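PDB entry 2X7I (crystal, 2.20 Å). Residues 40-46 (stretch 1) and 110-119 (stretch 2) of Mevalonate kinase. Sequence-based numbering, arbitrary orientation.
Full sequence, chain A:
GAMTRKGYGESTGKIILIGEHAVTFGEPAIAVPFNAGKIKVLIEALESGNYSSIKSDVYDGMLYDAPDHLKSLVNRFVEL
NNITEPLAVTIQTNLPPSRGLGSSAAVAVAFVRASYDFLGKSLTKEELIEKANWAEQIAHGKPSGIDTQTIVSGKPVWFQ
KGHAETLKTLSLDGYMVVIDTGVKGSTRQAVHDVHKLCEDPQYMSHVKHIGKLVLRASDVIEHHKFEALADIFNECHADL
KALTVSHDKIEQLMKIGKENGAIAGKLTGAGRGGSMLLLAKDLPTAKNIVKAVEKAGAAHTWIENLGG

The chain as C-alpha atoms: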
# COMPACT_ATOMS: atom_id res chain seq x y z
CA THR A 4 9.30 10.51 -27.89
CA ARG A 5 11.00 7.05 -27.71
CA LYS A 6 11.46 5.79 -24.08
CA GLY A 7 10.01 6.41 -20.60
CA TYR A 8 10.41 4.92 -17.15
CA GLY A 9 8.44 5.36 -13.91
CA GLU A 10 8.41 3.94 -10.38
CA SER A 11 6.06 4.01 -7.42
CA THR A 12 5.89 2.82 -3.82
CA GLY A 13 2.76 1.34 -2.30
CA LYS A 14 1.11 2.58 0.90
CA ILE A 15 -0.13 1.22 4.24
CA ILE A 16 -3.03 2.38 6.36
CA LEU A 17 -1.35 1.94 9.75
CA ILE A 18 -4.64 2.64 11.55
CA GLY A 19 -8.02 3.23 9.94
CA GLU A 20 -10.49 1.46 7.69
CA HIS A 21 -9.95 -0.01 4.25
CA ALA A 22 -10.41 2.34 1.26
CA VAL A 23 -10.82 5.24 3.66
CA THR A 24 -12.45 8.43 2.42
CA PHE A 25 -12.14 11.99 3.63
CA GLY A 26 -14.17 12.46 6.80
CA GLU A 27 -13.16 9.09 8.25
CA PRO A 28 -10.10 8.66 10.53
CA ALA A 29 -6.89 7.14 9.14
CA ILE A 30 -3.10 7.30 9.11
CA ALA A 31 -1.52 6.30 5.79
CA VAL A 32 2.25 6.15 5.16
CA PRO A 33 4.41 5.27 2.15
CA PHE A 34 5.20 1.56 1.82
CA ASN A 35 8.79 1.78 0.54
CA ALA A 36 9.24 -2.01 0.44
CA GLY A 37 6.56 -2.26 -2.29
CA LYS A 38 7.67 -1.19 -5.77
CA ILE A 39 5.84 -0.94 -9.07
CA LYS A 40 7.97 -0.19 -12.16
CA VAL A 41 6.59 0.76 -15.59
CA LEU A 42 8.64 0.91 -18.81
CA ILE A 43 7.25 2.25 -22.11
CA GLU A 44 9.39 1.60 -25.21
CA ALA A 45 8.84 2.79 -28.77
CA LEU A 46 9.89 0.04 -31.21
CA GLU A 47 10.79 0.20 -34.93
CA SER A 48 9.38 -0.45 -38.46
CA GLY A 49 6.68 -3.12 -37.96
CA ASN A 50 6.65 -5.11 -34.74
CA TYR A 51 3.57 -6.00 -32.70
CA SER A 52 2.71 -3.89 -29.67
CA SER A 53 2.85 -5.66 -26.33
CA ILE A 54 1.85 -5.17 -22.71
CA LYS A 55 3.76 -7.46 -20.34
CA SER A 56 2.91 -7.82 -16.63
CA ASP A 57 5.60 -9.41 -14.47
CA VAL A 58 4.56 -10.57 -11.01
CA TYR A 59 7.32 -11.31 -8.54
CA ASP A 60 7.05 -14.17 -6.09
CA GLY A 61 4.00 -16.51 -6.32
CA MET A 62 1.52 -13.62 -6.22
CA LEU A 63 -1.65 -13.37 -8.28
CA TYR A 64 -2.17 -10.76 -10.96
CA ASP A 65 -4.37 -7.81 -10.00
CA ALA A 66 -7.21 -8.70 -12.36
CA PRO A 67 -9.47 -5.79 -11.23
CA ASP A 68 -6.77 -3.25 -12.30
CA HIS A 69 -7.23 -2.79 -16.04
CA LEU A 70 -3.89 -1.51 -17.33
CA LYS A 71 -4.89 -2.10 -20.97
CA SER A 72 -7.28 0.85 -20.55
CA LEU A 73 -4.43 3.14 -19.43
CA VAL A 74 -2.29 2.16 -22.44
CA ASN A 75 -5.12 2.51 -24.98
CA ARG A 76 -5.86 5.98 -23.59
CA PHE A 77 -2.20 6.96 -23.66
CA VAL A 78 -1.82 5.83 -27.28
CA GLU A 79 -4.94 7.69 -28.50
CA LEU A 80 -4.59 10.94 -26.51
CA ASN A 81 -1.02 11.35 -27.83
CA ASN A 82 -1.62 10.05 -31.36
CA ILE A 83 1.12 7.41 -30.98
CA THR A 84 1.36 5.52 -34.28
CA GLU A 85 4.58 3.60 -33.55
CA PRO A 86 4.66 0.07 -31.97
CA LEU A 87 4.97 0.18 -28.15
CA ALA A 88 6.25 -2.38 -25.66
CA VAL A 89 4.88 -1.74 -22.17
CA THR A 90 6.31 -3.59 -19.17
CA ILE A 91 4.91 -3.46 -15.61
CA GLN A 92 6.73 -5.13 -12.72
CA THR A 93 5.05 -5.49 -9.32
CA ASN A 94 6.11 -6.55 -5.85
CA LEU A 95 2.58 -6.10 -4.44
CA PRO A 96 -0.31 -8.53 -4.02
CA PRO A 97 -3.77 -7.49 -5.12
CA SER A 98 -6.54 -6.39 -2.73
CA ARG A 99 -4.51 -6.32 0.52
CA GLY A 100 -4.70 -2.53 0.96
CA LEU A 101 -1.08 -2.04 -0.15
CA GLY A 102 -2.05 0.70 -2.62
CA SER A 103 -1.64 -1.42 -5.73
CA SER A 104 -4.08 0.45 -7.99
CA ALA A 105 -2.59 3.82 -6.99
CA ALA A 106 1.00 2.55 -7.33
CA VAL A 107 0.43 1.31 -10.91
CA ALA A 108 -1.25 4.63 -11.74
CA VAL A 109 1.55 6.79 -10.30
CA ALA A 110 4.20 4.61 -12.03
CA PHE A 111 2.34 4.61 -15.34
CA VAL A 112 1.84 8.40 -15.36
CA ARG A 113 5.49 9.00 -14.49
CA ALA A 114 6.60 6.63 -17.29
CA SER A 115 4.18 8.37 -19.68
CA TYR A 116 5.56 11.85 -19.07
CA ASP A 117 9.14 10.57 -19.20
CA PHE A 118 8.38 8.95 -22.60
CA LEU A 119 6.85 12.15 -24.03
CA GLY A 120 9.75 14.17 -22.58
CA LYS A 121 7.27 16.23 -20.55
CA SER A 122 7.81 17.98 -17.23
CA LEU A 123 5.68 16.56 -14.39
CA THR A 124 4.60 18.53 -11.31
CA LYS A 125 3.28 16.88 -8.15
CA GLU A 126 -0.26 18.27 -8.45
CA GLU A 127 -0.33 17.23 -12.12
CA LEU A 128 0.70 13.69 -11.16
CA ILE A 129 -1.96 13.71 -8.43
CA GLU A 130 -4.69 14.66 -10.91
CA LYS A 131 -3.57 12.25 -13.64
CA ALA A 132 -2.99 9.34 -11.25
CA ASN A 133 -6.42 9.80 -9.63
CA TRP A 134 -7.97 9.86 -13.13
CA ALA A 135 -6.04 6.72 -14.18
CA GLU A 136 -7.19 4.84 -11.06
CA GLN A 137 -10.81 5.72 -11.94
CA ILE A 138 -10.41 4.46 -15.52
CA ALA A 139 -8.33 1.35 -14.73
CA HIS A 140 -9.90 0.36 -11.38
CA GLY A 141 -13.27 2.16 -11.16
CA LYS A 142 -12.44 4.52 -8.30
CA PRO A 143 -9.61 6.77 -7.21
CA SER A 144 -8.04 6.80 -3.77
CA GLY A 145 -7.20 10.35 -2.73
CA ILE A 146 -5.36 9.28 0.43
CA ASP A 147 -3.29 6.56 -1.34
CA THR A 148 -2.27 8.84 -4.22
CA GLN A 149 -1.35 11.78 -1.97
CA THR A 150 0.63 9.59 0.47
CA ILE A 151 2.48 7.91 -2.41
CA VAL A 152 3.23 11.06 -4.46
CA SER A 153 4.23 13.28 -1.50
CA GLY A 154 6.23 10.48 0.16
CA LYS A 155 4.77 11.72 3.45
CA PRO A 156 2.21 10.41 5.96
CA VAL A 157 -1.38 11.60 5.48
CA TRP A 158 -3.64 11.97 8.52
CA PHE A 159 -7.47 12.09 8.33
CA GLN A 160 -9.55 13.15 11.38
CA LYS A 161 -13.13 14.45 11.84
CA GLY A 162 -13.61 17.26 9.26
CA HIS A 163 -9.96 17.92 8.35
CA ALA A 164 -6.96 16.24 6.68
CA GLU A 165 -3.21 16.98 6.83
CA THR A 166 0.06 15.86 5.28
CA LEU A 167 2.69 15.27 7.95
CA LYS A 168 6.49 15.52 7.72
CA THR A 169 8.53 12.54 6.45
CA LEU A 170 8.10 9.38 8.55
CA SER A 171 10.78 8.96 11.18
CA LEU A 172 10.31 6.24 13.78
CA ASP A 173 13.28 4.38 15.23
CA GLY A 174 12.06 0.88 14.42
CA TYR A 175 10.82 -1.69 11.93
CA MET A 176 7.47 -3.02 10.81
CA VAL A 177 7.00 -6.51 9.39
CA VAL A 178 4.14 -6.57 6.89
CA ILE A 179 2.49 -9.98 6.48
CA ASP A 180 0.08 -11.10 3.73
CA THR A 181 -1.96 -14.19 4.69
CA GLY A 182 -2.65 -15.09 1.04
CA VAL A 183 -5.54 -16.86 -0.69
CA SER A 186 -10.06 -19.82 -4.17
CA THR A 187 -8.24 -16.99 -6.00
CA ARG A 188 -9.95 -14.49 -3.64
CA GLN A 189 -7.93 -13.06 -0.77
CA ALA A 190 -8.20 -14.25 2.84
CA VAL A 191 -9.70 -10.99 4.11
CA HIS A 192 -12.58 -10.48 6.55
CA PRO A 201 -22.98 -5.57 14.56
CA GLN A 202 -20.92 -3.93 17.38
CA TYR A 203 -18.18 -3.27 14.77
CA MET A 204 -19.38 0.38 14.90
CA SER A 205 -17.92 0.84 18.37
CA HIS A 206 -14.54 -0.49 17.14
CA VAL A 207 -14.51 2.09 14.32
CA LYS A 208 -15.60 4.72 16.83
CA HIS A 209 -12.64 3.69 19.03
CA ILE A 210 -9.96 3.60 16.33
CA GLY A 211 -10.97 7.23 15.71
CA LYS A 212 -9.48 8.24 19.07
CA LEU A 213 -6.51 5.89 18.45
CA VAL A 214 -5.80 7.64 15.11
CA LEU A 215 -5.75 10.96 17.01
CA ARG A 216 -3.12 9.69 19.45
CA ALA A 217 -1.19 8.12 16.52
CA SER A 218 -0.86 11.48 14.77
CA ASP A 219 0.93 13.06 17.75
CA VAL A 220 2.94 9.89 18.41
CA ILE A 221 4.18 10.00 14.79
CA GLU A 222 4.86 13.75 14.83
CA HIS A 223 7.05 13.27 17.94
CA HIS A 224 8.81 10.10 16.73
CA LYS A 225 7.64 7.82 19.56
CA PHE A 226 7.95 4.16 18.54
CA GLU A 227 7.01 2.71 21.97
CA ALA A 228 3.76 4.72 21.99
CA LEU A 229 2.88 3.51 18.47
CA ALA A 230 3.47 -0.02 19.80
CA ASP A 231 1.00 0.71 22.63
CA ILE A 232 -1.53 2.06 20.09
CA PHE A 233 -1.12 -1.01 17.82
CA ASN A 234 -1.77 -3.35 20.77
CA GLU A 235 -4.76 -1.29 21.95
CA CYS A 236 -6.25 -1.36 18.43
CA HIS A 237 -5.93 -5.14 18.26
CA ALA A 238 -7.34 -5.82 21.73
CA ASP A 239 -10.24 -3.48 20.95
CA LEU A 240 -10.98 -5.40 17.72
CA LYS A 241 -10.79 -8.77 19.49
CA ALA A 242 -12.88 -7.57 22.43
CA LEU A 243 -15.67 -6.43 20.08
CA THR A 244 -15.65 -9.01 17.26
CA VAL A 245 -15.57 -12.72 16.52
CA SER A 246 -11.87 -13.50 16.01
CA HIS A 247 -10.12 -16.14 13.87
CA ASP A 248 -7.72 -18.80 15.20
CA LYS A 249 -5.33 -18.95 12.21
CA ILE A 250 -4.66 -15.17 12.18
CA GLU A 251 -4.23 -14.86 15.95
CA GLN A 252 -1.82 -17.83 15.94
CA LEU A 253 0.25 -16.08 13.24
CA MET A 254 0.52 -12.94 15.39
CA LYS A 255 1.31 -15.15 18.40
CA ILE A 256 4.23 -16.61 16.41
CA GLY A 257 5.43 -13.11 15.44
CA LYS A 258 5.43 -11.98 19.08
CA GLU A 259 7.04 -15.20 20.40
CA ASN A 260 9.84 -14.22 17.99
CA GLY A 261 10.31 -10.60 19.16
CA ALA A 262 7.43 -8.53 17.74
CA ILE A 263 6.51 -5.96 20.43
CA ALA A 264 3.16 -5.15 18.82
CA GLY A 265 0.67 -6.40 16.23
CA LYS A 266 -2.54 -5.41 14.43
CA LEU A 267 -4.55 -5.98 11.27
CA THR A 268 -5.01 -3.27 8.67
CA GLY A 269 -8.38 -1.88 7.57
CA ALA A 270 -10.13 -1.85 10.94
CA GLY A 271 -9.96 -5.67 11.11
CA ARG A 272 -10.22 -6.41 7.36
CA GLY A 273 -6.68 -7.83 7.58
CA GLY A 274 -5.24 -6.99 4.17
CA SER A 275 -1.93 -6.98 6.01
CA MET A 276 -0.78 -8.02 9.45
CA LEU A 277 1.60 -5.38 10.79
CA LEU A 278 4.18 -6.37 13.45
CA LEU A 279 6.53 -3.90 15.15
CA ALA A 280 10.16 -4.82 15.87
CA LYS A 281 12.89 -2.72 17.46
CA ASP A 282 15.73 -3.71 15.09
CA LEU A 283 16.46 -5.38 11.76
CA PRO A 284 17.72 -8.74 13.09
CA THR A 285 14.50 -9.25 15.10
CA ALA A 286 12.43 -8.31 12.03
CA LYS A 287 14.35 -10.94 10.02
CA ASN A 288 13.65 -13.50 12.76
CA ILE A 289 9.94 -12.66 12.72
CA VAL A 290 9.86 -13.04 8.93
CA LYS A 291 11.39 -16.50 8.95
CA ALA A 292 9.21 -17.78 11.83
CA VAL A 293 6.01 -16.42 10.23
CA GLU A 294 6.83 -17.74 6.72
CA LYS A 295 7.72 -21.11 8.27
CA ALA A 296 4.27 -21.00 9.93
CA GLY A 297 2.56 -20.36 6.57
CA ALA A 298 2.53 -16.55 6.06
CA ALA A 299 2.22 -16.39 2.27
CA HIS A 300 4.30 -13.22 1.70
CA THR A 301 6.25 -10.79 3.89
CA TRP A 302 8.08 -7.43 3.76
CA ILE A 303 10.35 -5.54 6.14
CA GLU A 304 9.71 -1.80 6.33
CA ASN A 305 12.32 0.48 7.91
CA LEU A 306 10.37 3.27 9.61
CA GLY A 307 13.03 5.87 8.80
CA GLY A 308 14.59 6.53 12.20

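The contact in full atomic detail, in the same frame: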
# COMPACT_ATOMS: atom_id res chain seq x y z
N LYS A 40 7.18 -0.82 -11.10
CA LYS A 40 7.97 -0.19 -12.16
C LYS A 40 7.25 -0.32 -13.50
O LYS A 40 6.80 -1.42 -13.86
CB LYS A 40 9.34 -0.88 -12.29
CG LYS A 40 10.18 -0.91 -11.01
CD LYS A 40 11.43 -1.74 -11.22
CE LYS A 40 12.36 -1.69 -10.02
NZ LYS A 40 11.74 -2.32 -8.80
N VAL A 41 7.15 0.78 -14.24
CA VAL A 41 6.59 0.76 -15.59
C VAL A 41 7.63 1.26 -16.60
O VAL A 41 8.28 2.28 -16.39
CB VAL A 41 5.29 1.61 -15.70
CG1 VAL A 41 4.82 1.71 -17.16
CG2 VAL A 41 4.19 1.02 -14.80
N LEU A 42 7.79 0.52 -17.69
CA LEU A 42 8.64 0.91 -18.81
C LEU A 42 7.80 0.97 -20.09
O LEU A 42 7.07 0.03 -20.39
CB LEU A 42 9.80 -0.08 -18.97
CG LEU A 42 10.71 0.12 -20.19
CD1 LEU A 42 11.46 1.46 -20.13
CD2 LEU A 42 11.70 -1.04 -20.31
N ILE A 43 7.93 2.07 -20.83
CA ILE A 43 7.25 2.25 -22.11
C ILE A 43 8.31 2.46 -23.17
O ILE A 43 9.06 3.44 -23.10
CB ILE A 43 6.30 3.48 -22.10
CG1 ILE A 43 5.42 3.46 -20.85
CG2 ILE A 43 5.48 3.53 -23.38
CD1 ILE A 43 4.33 4.53 -20.82
N GLU A 44 8.38 1.55 -24.15
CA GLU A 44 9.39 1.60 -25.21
C GLU A 44 8.79 1.68 -26.60
O GLU A 44 8.07 0.77 -27.02
CB GLU A 44 10.25 0.33 -25.18
CG GLU A 44 11.08 0.13 -23.93
CD GLU A 44 11.80 -1.20 -23.94
OE1 GLU A 44 11.15 -2.24 -23.63
OE2 GLU A 44 13.02 -1.22 -24.25
N ALA A 45 9.12 2.74 -27.33
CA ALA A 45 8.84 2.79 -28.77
C ALA A 45 9.74 1.78 -29.47
O ALA A 45 10.92 1.66 -29.15
CB ALA A 45 9.09 4.18 -29.32
N LEU A 46 9.16 1.03 -30.39
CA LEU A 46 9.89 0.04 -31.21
C LEU A 46 9.97 0.56 -32.65
O LEU A 46 9.56 1.69 -32.93
CB LEU A 46 9.19 -1.32 -31.13
CG LEU A 46 9.52 -2.23 -29.93
CD1 LEU A 46 10.06 -1.46 -28.74
CD2 LEU A 46 8.26 -3.01 -29.54
N ALA A 110 3.11 5.13 -11.21
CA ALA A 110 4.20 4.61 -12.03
C ALA A 110 3.92 4.81 -13.52
O ALA A 110 4.79 5.26 -14.27
CB ALA A 110 4.42 3.16 -11.74
N PHE A 111 2.70 4.48 -13.94
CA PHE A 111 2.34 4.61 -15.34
C PHE A 111 2.37 6.07 -15.83
O PHE A 111 2.83 6.34 -16.95
CB PHE A 111 0.98 3.99 -15.64
CG PHE A 111 0.63 4.03 -17.08
CD1 PHE A 111 1.11 3.06 -17.95
CD2 PHE A 111 -0.11 5.07 -17.59
CE1 PHE A 111 0.82 3.12 -19.30
CE2 PHE A 111 -0.40 5.13 -18.94
CZ PHE A 111 0.06 4.16 -19.80
N VAL A 112 1.87 6.98 -15.00
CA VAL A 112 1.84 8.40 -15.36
C VAL A 112 3.25 8.97 -15.44
O VAL A 112 3.57 9.69 -16.37
CB VAL A 112 1.01 9.24 -14.37
CG1 VAL A 112 1.25 10.74 -14.63
CG2 VAL A 112 -0.47 8.89 -14.49
N ARG A 113 4.09 8.63 -14.46
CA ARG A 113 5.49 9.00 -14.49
C ARG A 113 6.18 8.51 -15.78
O ARG A 113 6.79 9.30 -16.50
CB ARG A 113 6.20 8.44 -13.26
CG ARG A 113 5.96 9.27 -12.02
CD ARG A 113 6.47 8.62 -10.74
NE ARG A 113 6.44 9.57 -9.63
CZ ARG A 113 6.48 9.26 -8.34
NH1 ARG A 113 6.57 7.99 -7.93
NH2 ARG A 113 6.44 10.22 -7.44
N ALA A 114 6.07 7.22 -16.07
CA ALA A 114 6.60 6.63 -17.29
C ALA A 114 6.11 7.36 -18.54
O ALA A 114 6.88 7.59 -19.47
CB ALA A 114 6.21 5.15 -17.37
N SER A 115 4.82 7.71 -18.53
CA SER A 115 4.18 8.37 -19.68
C SER A 115 4.81 9.72 -19.97
O SER A 115 5.14 10.02 -21.11
CB SER A 115 2.68 8.56 -19.43
OG SER A 115 2.04 7.32 -19.26
N TYR A 116 4.95 10.53 -18.93
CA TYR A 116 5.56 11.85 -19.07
C TYR A 116 7.03 11.75 -19.46
O TYR A 116 7.51 12.53 -20.27
CB TYR A 116 5.40 12.67 -17.79
CG TYR A 116 4.08 13.37 -17.73
CD1 TYR A 116 2.89 12.65 -17.61
CD2 TYR A 116 4.00 14.76 -17.81
CE1 TYR A 116 1.67 13.28 -17.57
CE2 TYR A 116 2.76 15.41 -17.77
CZ TYR A 116 1.61 14.65 -17.64
OH TYR A 116 0.38 15.26 -17.60
N ASP A 117 7.74 10.79 -18.88
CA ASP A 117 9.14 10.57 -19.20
C ASP A 117 9.32 10.20 -20.68
O ASP A 117 10.22 10.69 -21.35
CB ASP A 117 9.73 9.48 -18.29
CG ASP A 117 11.23 9.38 -18.39
OD1 ASP A 117 11.88 10.44 -18.48
OD2 ASP A 117 11.77 8.25 -18.37
N PHE A 118 8.43 9.35 -21.19
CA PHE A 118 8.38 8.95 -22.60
C PHE A 118 8.15 10.14 -23.54
O PHE A 118 8.86 10.30 -24.54
CB PHE A 118 7.25 7.93 -22.76
CG PHE A 118 7.10 7.38 -24.15
CD1 PHE A 118 7.75 6.22 -24.52
CD2 PHE A 118 6.24 7.98 -25.06
CE1 PHE A 118 7.57 5.68 -25.78
CE2 PHE A 118 6.06 7.45 -26.33
CZ PHE A 118 6.73 6.29 -26.69
N LEU A 119 7.16 10.97 -23.22
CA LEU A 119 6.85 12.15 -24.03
C LEU A 119 7.86 13.29 -23.85
O LEU A 119 7.83 14.26 -24.60
CB LEU A 119 5.44 12.64 -23.71
CG LEU A 119 4.33 11.65 -24.09
CD1 LEU A 119 3.01 12.02 -23.40
CD2 LEU A 119 4.17 11.57 -25.62

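Part of a strand, residues 40-45, lies against part of a helix in the second stretch, the two running in roughly the same direction with 31° between them and their axes approaching to 7.4 Å. No hydrogen bond crosses the gap; shape and apolar packing hold the pair together, burying 401 Å² in all.

The strand's alternation sets the pattern. Val 41 and Ile 43, both buried, point toward the helix, while Lys 40, Leu 42 and Glu 44 point away and are partly exposed, as suits the two charged side chains. On the helix, buried Ala 110, Ala 114 and Phe 118, spaced four apart, make one stripe facing the strand. The two alanines, with only a methyl each, supply the hollow. Beside them the backbones are close, Val 41 CA lying 5.7 Å from Phe 111 CA. Val 41 fills this space with both branches, Val 41 CG2 resting 3.7 Å from Ala 110 CB and Val 41 CG1 3.7 Å from Ala 114 CB.

Ile 43 is the longer bump. Ile 43 CG1 lies 3.9 Å from Ala 114 CB, and with chi1 m and chi2 t Ile 43 CD1 reaches on to Phe 111 CE1 at 4.1 Å and Ser 115 OG at 3.9 Å. That buried hydroxyl is satisfied within the helix, Ser 115 OG donating to Phe 111 O at 2.6 Å.

Further along, the bulk passes to the helix. Ile 43 CG2 sits over the Phe 118 ring (chi1 t), off-centre, 4.1 Å from the centroid in a CH-pi contact, while the ring edge meets backbone, with Phe 118 CD1 3.4 Å from Ile 43 O and Phe 118 CE1 3.7 Å from Ala 45 N. The rule is complementary size: beta-branched residues against alanines and flanking phenylalanine rings, with small Ala 45 by the last ring.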